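Local coordinates for telomerase reverse transcriptase (PDB 4LMO), which is the RNA-binding domain of the telomerase catalytic subunit, the reverse transcriptase that extends chromosome ends by copying a template in the telomerase RNA, at residues Ser22-Leu25 and Asn26-Lys29; Arg121-Leu124 and Phe125-Cys129; Lys172-Val175 and Asn176-Asp179. One frame throughout, in Å; residues are numbered along the deposited sequence.

Interaction 1: residues Ser22-Leu25 and Asn26-Lys29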
ATOM      1  N   SER A  22       7.932  -3.148  -8.088  1.00 42.72           N
ATOM      2  CA  SER A  22       6.939  -4.224  -8.043  1.00 41.33           C
ATOM      3  C   SER A  22       5.718  -3.892  -7.172  1.00 39.52           C
ATOM      4  O   SER A  22       4.920  -4.777  -6.847  1.00 39.50           O
ATOM      5  CB  SER A  22       7.586  -5.543  -7.603  1.00 41.94           C
ATOM      6  OG  SER A  22       8.191  -5.417  -6.331  1.00 43.12           O
ATOM      7  N   PHE A  23       5.572  -2.619  -6.808  1.00 37.49           N
ATOM      8  CA  PHE A  23       4.408  -2.148  -6.056  1.00 35.58           C
ATOM      9  C   PHE A  23       3.162  -2.122  -6.940  1.00 35.18           C
ATOM     10  O   PHE A  23       3.231  -1.730  -8.108  1.00 35.50           O
ATOM     11  CB  PHE A  23       4.681  -0.759  -5.463  1.00 34.92           C
ATOM     12  CG  PHE A  23       3.497  -0.141  -4.769  1.00 34.04           C
ATOM     13  CD1 PHE A  23       2.973  -0.706  -3.612  1.00 33.32           C
ATOM     14  CD2 PHE A  23       2.919   1.022  -5.263  1.00 34.07           C
ATOM     15  CE1 PHE A  23       1.887  -0.131  -2.970  1.00 32.92           C
ATOM     16  CE2 PHE A  23       1.836   1.606  -4.621  1.00 33.86           C
ATOM     17  CZ  PHE A  23       1.318   1.027  -3.475  1.00 33.07           C
ATOM     18  N   LEU A  24       2.034  -2.533  -6.362  1.00 33.72           N
ATOM     19  CA  LEU A  24       0.754  -2.658  -7.071  1.00 33.56           C
ATOM     20  C   LEU A  24       0.446  -1.556  -8.096  1.00 34.02           C
ATOM     21  O   LEU A  24       0.123  -1.850  -9.248  1.00 33.83           O
ATOM     22  CB  LEU A  24      -0.401  -2.793  -6.067  1.00 32.44           C
ATOM     23  CG  LEU A  24      -1.852  -2.754  -6.570  1.00 32.68           C
ATOM     24  CD1 LEU A  24      -2.145  -3.826  -7.613  1.00 32.18           C
ATOM     25  CD2 LEU A  24      -2.815  -2.866  -5.395  1.00 31.74           C
ATOM     26  N   LEU A  25       0.542  -0.299  -7.673  1.00 34.23           N
ATOM     27  CA  LEU A  25       0.157   0.829  -8.522  1.00 35.10           C
ATOM     28  C   LEU A  25       1.170   1.143  -9.629  1.00 36.32           C
ATOM     29  O   LEU A  25       0.896   1.956 -10.513  1.00 37.22           O
ATOM     30  CB  LEU A  25      -0.135   2.075  -7.675  1.00 34.50           C
ATOM     31  CG  LEU A  25      -1.280   2.045  -6.655  1.00 33.81           C
ATOM     32  CD1 LEU A  25      -1.432   3.410  -5.998  1.00 33.35           C
ATOM     33  CD2 LEU A  25      -2.593   1.608  -7.291  1.00 33.59           C
ATOM     34  N   ASN A  26       2.334   0.498  -9.576  1.00 36.97           N
ATOM     35  CA  ASN A  26       3.344   0.625 -10.624  1.00 38.19           C
ATOM     36  C   ASN A  26       3.269  -0.505 -11.645  1.00 39.51           C
ATOM     37  O   ASN A  26       4.006  -0.506 -12.634  1.00 40.41           O
ATOM     38  CB  ASN A  26       4.751   0.698 -10.019  1.00 37.81           C
ATOM     39  CG  ASN A  26       5.039   2.035  -9.362  1.00 37.50           C
ATOM     40  OD1 ASN A  26       4.405   3.045  -9.671  1.00 37.77           O
ATOM     41  ND2 ASN A  26       6.003   2.050  -8.454  1.00 36.73           N
ATOM     42  N   ARG A  27       2.381  -1.466 -11.401  1.00 40.17           N
ATOM     43  CA  ARG A  27       2.192  -2.589 -12.314  1.00 41.97           C
ATOM     44  C   ARG A  27       1.374  -2.183 -13.531  1.00 43.29           C
ATOM     45  O   ARG A  27       0.533  -1.283 -13.460  1.00 43.78           O
ATOM     46  CB  ARG A  27       1.541  -3.777 -11.601  1.00 42.55           C
ATOM     47  CG  ARG A  27       2.527  -4.642 -10.835  1.00 43.27           C
ATOM     48  CD  ARG A  27       1.829  -5.549  -9.838  1.00 44.10           C
ATOM     49  NE  ARG A  27       1.175  -6.697 -10.467  1.00 45.43           N
ATOM     50  CZ  ARG A  27       0.423  -7.580  -9.813  1.00 45.38           C
ATOM     51  NH1 ARG A  27       0.220  -7.454  -8.504  1.00 44.87           N
ATOM     52  NH2 ARG A  27      -0.130  -8.593 -10.469  1.00 46.06           N
ATOM     53  N   LYS A  28       1.639  -2.849 -14.648  1.00 44.84           N
ATOM     54  CA  LYS A  28       0.946  -2.576 -15.898  1.00 46.00           C
ATOM     55  C   LYS A  28      -0.143  -3.613 -16.161  1.00 45.60           C
ATOM     56  O   LYS A  28      -0.011  -4.774 -15.771  1.00 44.87           O
ATOM     57  CB  LYS A  28       1.943  -2.536 -17.060  1.00 47.62           C
ATOM     58  CG  LYS A  28       2.894  -1.348 -17.012  1.00 48.46           C
ATOM     59  CD  LYS A  28       3.710  -1.232 -18.288  1.00 50.30           C
ATOM     60  CE  LYS A  28       4.343   0.147 -18.405  1.00 51.17           C
ATOM     61  NZ  LYS A  28       5.124   0.300 -19.664  1.00 52.24           N
ATOM     62  N   LYS A  29      -1.224  -3.179 -16.806  1.00 46.38           N
ATOM     63  CA  LYS A  29      -2.269  -4.096 -17.250  1.00 47.37           C
ATOM     64  C   LYS A  29      -1.831  -4.798 -18.530  1.00 49.61           C
ATOM     65  O   LYS A  29      -1.286  -4.169 -19.441  1.00 50.44           O
ATOM     66  CB  LYS A  29      -3.600  -3.367 -17.466  1.00 47.01           C
ATOM     67  CG  LYS A  29      -4.698  -4.247 -18.050  1.00 46.93           C
ATOM     68  CD  LYS A  29      -6.075  -3.620 -17.919  1.00 46.61           C
ATOM     69  CE  LYS A  29      -7.092  -4.306 -18.822  1.00 47.35           C
ATOM     70  NZ  LYS A  29      -7.298  -5.746 -18.494  1.00 47.69           N
TER

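Interaction 2: residues Arg121-Leu124 and Phe125-Cys129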
ATOM      1  N   ARG A 121       8.161   4.472  12.937  1.00 29.99           N
ATOM      2  CA  ARG A 121       8.779   5.116  11.774  1.00 29.82           C
ATOM      3  C   ARG A 121       8.142   4.634  10.476  1.00 29.06           C
ATOM      4  O   ARG A 121       7.908   5.420   9.559  1.00 28.86           O
ATOM      5  CB  ARG A 121      10.281   4.826  11.741  1.00 29.90           C
ATOM      6  CG  ARG A 121      11.065   5.527  12.830  1.00 30.33           C
ATOM      7  CD  ARG A 121      11.318   6.961  12.428  1.00 30.67           C
ATOM      8  NE  ARG A 121      11.244   7.866  13.564  1.00 30.92           N
ATOM      9  CZ  ARG A 121      11.345   9.187  13.477  1.00 31.30           C
ATOM     10  NH1 ARG A 121      11.528   9.773  12.296  1.00 30.89           N
ATOM     11  NH2 ARG A 121      11.262   9.922  14.578  1.00 31.65           N
ATOM     12  N   VAL A 122       7.873   3.333  10.408  1.00 28.54           N
ATOM     13  CA  VAL A 122       7.181   2.737   9.269  1.00 28.31           C
ATOM     14  C   VAL A 122       5.770   3.319   9.162  1.00 28.57           C
ATOM     15  O   VAL A 122       5.248   3.506   8.057  1.00 28.88           O
ATOM     16  CB  VAL A 122       7.157   1.195   9.360  1.00 27.65           C
ATOM     17  CG1 VAL A 122       6.287   0.590   8.266  1.00 27.28           C
ATOM     18  CG2 VAL A 122       8.573   0.643   9.277  1.00 27.38           C
ATOM     19  N   TYR A 123       5.168   3.629  10.309  1.00 28.73           N
ATOM     20  CA  TYR A 123       3.896   4.346  10.321  1.00 28.79           C
ATOM     21  C   TYR A 123       4.008   5.747   9.708  1.00 28.90           C
ATOM     22  O   TYR A 123       3.183   6.122   8.877  1.00 29.05           O
ATOM     23  CB  TYR A 123       3.292   4.423  11.729  1.00 29.07           C
ATOM     24  CG  TYR A 123       2.127   5.383  11.803  1.00 29.30           C
ATOM     25  CD1 TYR A 123       0.891   5.054  11.244  1.00 29.34           C
ATOM     26  CD2 TYR A 123       2.269   6.634  12.403  1.00 29.93           C
ATOM     27  CE1 TYR A 123      -0.177   5.938  11.292  1.00 29.68           C
ATOM     28  CE2 TYR A 123       1.209   7.527  12.455  1.00 30.53           C
ATOM     29  CZ  TYR A 123      -0.011   7.174  11.897  1.00 30.37           C
ATOM     30  OH  TYR A 123      -1.064   8.057  11.950  1.00 30.82           O
ATOM     31  N   LEU A 124       5.011   6.519  10.127  1.00 28.59           N
ATOM     32  CA  LEU A 124       5.167   7.893   9.647  1.00 28.48           C
ATOM     33  C   LEU A 124       5.311   7.949   8.125  1.00 28.09           C
ATOM     34  O   LEU A 124       4.662   8.762   7.465  1.00 28.32           O
ATOM     35  CB  LEU A 124       6.345   8.593  10.338  1.00 28.80           C
ATOM     36  CG  LEU A 124       6.224   8.863  11.841  1.00 29.09           C
ATOM     37  CD1 LEU A 124       7.571   9.281  12.418  1.00 29.38           C
ATOM     38  CD2 LEU A 124       5.153   9.905  12.147  1.00 29.05           C
ATOM     39  N   PHE A 125       6.151   7.071   7.578  1.00 27.69           N
ATOM     40  CA  PHE A 125       6.295   6.923   6.129  1.00 27.65           C
ATOM     41  C   PHE A 125       4.967   6.581   5.453  1.00 27.39           C
ATOM     42  O   PHE A 125       4.561   7.244   4.500  1.00 27.31           O
ATOM     43  CB  PHE A 125       7.344   5.861   5.785  1.00 26.95           C
ATOM     44  CG  PHE A 125       7.272   5.378   4.361  1.00 26.62           C
ATOM     45  CD1 PHE A 125       7.625   6.218   3.305  1.00 26.81           C
ATOM     46  CD2 PHE A 125       6.840   4.087   4.071  1.00 25.72           C
ATOM     47  CE1 PHE A 125       7.549   5.776   1.994  1.00 26.85           C
ATOM     48  CE2 PHE A 125       6.767   3.639   2.763  1.00 25.54           C
ATOM     49  CZ  PHE A 125       7.127   4.484   1.723  1.00 26.22           C
ATOM     50  N   VAL A 126       4.302   5.543   5.952  1.00 27.61           N
ATOM     51  CA  VAL A 126       3.018   5.103   5.409  1.00 28.00           C
ATOM     52  C   VAL A 126       1.945   6.186   5.561  1.00 28.95           C
ATOM     53  O   VAL A 126       1.096   6.356   4.681  1.00 29.02           O
ATOM     54  CB  VAL A 126       2.587   3.751   6.031  1.00 27.49           C
ATOM     55  CG1 VAL A 126       1.075   3.651   6.190  1.00 27.62           C
ATOM     56  CG2 VAL A 126       3.130   2.596   5.203  1.00 26.75           C
ATOM     57  N   ARG A 127       2.012   6.926   6.668  1.00 29.99           N
ATOM     58  CA  ARG A 127       1.088   8.027   6.937  1.00 31.08           C
ATOM     59  C   ARG A 127       1.253   9.154   5.924  1.00 31.72           C
ATOM     60  O   ARG A 127       0.262   9.684   5.416  1.00 32.12           O
ATOM     61  CB  ARG A 127       1.292   8.572   8.353  1.00 31.64           C
ATOM     62  CG  ARG A 127       0.169   9.474   8.839  1.00 32.50           C
ATOM     63  CD  ARG A 127       0.609  10.330  10.013  1.00 33.45           C
ATOM     64  NE  ARG A 127       1.504  11.409   9.596  1.00 34.98           N
ATOM     65  CZ  ARG A 127       2.207  12.172  10.430  1.00 35.71           C
ATOM     66  NH1 ARG A 127       2.136  11.984  11.743  1.00 36.03           N
ATOM     67  NH2 ARG A 127       2.988  13.127   9.948  1.00 35.98           N
ATOM     68  N   GLU A 128       2.506   9.516   5.642  1.00 32.34           N
ATOM     69  CA  GLU A 128       2.813  10.567   4.670  1.00 33.35           C
ATOM     70  C   GLU A 128       2.414  10.161   3.255  1.00 33.02           C
ATOM     71  O   GLU A 128       1.993  11.003   2.458  1.00 34.13           O
ATOM     72  CB  GLU A 128       4.298  10.950   4.713  1.00 34.61           C
ATOM     73  CG  GLU A 128       4.747  11.656   5.989  1.00 35.41           C
ATOM     74  CD  GLU A 128       3.883  12.851   6.354  1.00 36.44           C
ATOM     75  OE1 GLU A 128       3.546  13.658   5.462  1.00 37.62           O
ATOM     76  OE2 GLU A 128       3.540  12.988   7.544  1.00 36.87           O
ATOM     77  N   CYS A 129       2.555   8.871   2.952  1.00 31.94           N
ATOM     78  CA  CYS A 129       2.119   8.320   1.675  1.00 31.35           C
ATOM     79  C   CYS A 129       0.605   8.431   1.499  1.00 31.06           C
ATOM     80  O   CYS A 129       0.132   8.804   0.425  1.00 31.08           O
ATOM     81  CB  CYS A 129       2.568   6.866   1.534  1.00 31.18           C
ATOM     82  SG  CYS A 129       4.346   6.664   1.297  1.00 32.07           S
TER
HETATM   83  O   HOH W   1      -0.516  10.512  13.059  1.00 36.20           O

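Interaction 3: residues Lys172-Val175 and Asn176-Asp179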
ATOM      1  N   LYS A 172     -16.927   2.843  13.952  1.00 38.72           N
ATOM      2  CA  LYS A 172     -17.202   4.271  14.171  1.00 39.74           C
ATOM      3  C   LYS A 172     -16.878   5.169  12.975  1.00 38.76           C
ATOM      4  O   LYS A 172     -16.938   6.393  13.090  1.00 39.66           O
ATOM      5  CB  LYS A 172     -16.528   4.800  15.447  1.00 40.64           C
ATOM      6  CG  LYS A 172     -17.191   4.354  16.741  1.00 42.11           C
ATOM      7  CD  LYS A 172     -16.478   4.925  17.961  1.00 43.23           C
ATOM      8  CE  LYS A 172     -15.128   4.263  18.191  1.00 43.12           C
ATOM      9  NZ  LYS A 172     -14.470   4.768  19.427  1.00 44.54           N
ATOM     10  N   ILE A 173     -16.532   4.565  11.840  1.00 37.74           N
ATOM     11  CA  ILE A 173     -16.422   5.308  10.586  1.00 37.37           C
ATOM     12  C   ILE A 173     -17.825   5.749  10.180  1.00 37.76           C
ATOM     13  O   ILE A 173     -18.770   4.956  10.222  1.00 38.25           O
ATOM     14  CB  ILE A 173     -15.767   4.463   9.461  1.00 36.22           C
ATOM     15  CG1 ILE A 173     -14.284   4.191   9.765  1.00 35.81           C
ATOM     16  CG2 ILE A 173     -15.944   5.120   8.095  1.00 35.74           C
ATOM     17  CD1 ILE A 173     -13.348   5.376   9.595  1.00 35.57           C
ATOM     18  N   LYS A 174     -17.964   7.023   9.826  1.00 38.25           N
ATOM     19  CA  LYS A 174     -19.237   7.555   9.363  1.00 38.55           C
ATOM     20  C   LYS A 174     -19.351   7.349   7.857  1.00 37.83           C
ATOM     21  O   LYS A 174     -18.786   8.113   7.070  1.00 38.24           O
ATOM     22  CB  LYS A 174     -19.375   9.036   9.726  1.00 39.74           C
ATOM     23  CG  LYS A 174     -19.430   9.330  11.218  1.00 41.16           C
ATOM     24  CD  LYS A 174     -19.293  10.822  11.482  1.00 42.16           C
ATOM     25  CE  LYS A 174     -19.186  11.133  12.967  1.00 43.30           C
ATOM     26  NZ  LYS A 174     -20.512  11.161  13.643  1.00 44.39           N
ATOM     27  N   VAL A 175     -20.080   6.304   7.472  1.00 37.24           N
ATOM     28  CA  VAL A 175     -20.246   5.913   6.068  1.00 36.69           C
ATOM     29  C   VAL A 175     -20.806   7.053   5.210  1.00 36.90           C
ATOM     30  O   VAL A 175     -20.322   7.305   4.100  1.00 36.28           O
ATOM     31  CB  VAL A 175     -21.135   4.650   5.937  1.00 36.83           C
ATOM     32  CG1 VAL A 175     -21.381   4.287   4.477  1.00 36.53           C
ATOM     33  CG2 VAL A 175     -20.502   3.474   6.668  1.00 36.52           C
ATOM     34  N   ASN A 176     -21.803   7.754   5.746  1.00 37.57           N
ATOM     35  CA  ASN A 176     -22.515   8.787   4.996  1.00 37.99           C
ATOM     36  C   ASN A 176     -21.736  10.086   4.763  1.00 38.40           C
ATOM     37  O   ASN A 176     -22.168  10.931   3.977  1.00 39.38           O
ATOM     38  CB  ASN A 176     -23.892   9.053   5.615  1.00 38.61           C
ATOM     39  CG  ASN A 176     -24.859   7.894   5.408  1.00 38.91           C
ATOM     40  OD1 ASN A 176     -24.717   7.099   4.473  1.00 38.05           O
ATOM     41  ND2 ASN A 176     -25.857   7.798   6.279  1.00 39.38           N
ATOM     42  N   ASN A 177     -20.594  10.237   5.436  1.00 37.99           N
ATOM     43  CA  ASN A 177     -19.669  11.337   5.163  1.00 37.92           C
ATOM     44  C   ASN A 177     -19.088  11.255   3.751  1.00 37.57           C
ATOM     45  O   ASN A 177     -18.719  12.269   3.161  1.00 38.46           O
ATOM     46  CB  ASN A 177     -18.524  11.357   6.181  1.00 38.31           C
ATOM     47  CG  ASN A 177     -18.958  11.850   7.553  1.00 39.01           C
ATOM     48  OD1 ASN A 177     -20.105  12.246   7.758  1.00 39.52           O
ATOM     49  ND2 ASN A 177     -18.033  11.825   8.502  1.00 38.85           N
ATOM     50  N   CYS A 178     -19.015  10.037   3.222  1.00 36.67           N
ATOM     51  CA  CYS A 178     -18.456   9.790   1.902  1.00 36.09           C
ATOM     52  C   CYS A 178     -19.519   9.957   0.822  1.00 36.81           C
ATOM     53  O   CYS A 178     -20.330   9.052   0.587  1.00 36.51           O
ATOM     54  CB  CYS A 178     -17.850   8.385   1.838  1.00 34.92           C
ATOM     55  SG  CYS A 178     -16.782   7.966   3.232  1.00 33.18           S
ATOM     56  N   ASP A 179     -19.509  11.121   0.173  1.00 37.60           N
ATOM     57  CA  ASP A 179     -20.438  11.433  -0.914  1.00 37.77           C
ATOM     58  C   ASP A 179     -20.198  10.552  -2.140  1.00 37.14           C
ATOM     59  O   ASP A 179     -21.138  10.237  -2.878  1.00 37.36           O
ATOM     60  CB  ASP A 179     -20.319  12.908  -1.323  1.00 39.06           C
ATOM     61  CG  ASP A 179     -21.097  13.848  -0.408  1.00 40.10           C
ATOM     62  OD1 ASP A 179     -21.464  13.458   0.720  1.00 40.29           O
ATOM     63  OD2 ASP A 179     -21.338  15.000  -0.829  1.00 41.51           O
TER

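Interaction 1: residues Ser22-Leu25 and Asn26-Lys29
Phe23 O accepts the backbone N-H of Asn26 at 2.8 Å (N-H...O 149°), the first of two successive i to i+3 bonds that wind residues 24 to 26 into a single 3-10 turn. The second runs from Arg27 N to Leu24 O at 3.1 Å. This short coil lies in the loop between helix 6-15 and strand 29-30 and brings the chain into that strand of the small two-stranded sheet.

The hydrophobic side chains of the turn anchor it: Phe23 packs on Leu216 of helix 191-220, and Leu25 fits between that helix and Leu79 and Leu80 of helix 73-85. Asn26 tucks its CB 3.4 Å from Phe23 O, while its amide is held at both ends, ND2 donating to Met20 O and OD1 bonded to His83 NE2. The backbone of the turn sets Arg27 CB 3.4 Å from Leu24 O. With CG beside the backbone N (chi1 -83°), the Arg27 chain runs back past that carbonyl, CD lying 4.1 Å from Leu24 O. With an alanine here, the turn would probably keep its backbone bond but lose the methylene packing beside Leu24 O and the side-chain contacts with Leu55 and Asn56. The bend at chi3 leaves Arg27 NH1 at the margin of the leucine side chain, 4.4 Å from Leu24 CD1.

Interaction 2: residues Arg121-Leu124 and Phe125-Cys129
Arg127 reaches back along helix 119-133 to Tyr123 and Leu124, an i, i+4 and i, i+3 packing of side chains on the partly exposed face of one helix of the telomerase RNA-binding domain. Its CB lies over one face of the Tyr123 ring, 4.2 Å from the centroid and 16° off the ring normal, a CH-pi contact; the same CB is 3.1 Å from Tyr123 O, the carbonyl that accepts Arg127 N in the i to i+4 helix bond. CG, anti to the backbone N (chi1 -166°), moves outward along the ring toward the phenol oxygen. CD comes next and meets that end of the ring, 3.4 Å from Tyr123 OH. Beyond it the chain bends at chi3, and the guanidinium stands almost perpendicular to the Tyr123 ring, with planes 89° apart.

At the tip the three nitrogens divide their work. Leu124 CD2 sits over one face of the guanidinium, 3.7 Å from NH1, and NH1 also gives a weak bond to a water that is 2.7 Å from Tyr123 OH. Arg127 NH2 forms a salt bridge with Glu128 OE2, though its modelled length is doubtfully short; NE adds a weak bond. Behind this row, Val126 packs on helices 142-158 and 191-220, and Phe125 on the latter. The arginine thus lays its aliphatic length on the tyrosine, while the glutamate carboxylate probably offsets its charge.

Interaction 3: residues Lys172-Val175 and Asn176-Asp179
Asn177 ND2 presses against Lys174 CB at 3.3 Å, the tight side of a 3-10 turn at residues 175 to 177 in the loop between helices 166-169 and 191-220. The turn is closed by two consecutive i to i+3 backbone bonds: Asn177 N to Lys174 O and Cys178 N to Val175 O, each 3.2 Å long.

Asn177 has CG anti to its carbonyl carbon (chi1 -73°), a torsion that swings the amide back against CB and CD of the lysine. ND2 is hydrogen-bonded to Ser141 OG, which fixes the amide; its contact with the lysine carbons is van der Waals packing. Cys178, buried on the inner side, sets its SG 3.7 Å from Val175 O, and Val175 rests on Arg197 and Thr198 of helix 191-220.

Asn176 is exposed but tethered: its OD1 takes a hydrogen bond from Arg197 NH2 and its carbonyl O one from Lys182 NZ, tying the outer rim of the turn to the following chain. The turn lies in a region that probably contacts the RNA template, as inferred from relatives. The loose, solvent side belongs to Lys174, which is exposed and whose end leads away from the turn. Its chain runs out past the asparagine amide, CD lying 3.4 Å from Asn177 ND2, before bending at chi4.

In the fold
The three contacts follow one another along the chain and do not touch, but helix 191-220 is common to all: Leu216 meets Phe23 of interaction 1 and Cys129 of interaction 2, while Arg197 and Thr198, nearer its start, meet interaction 3. Interactions 1 and 2 lie on opposite sides of the chain's centre, their own centres 20 Å apart and nearest atoms about 8 Å. Interaction 3 is more peripheral, with its centre 22 Å from that of the chain, against 11 Å for the other two. Helix 142-158 also links interactions 2 and 3, whose centres are 24 Å apart. Of the three, interaction 3 falls within a region inferred to contact the RNA template.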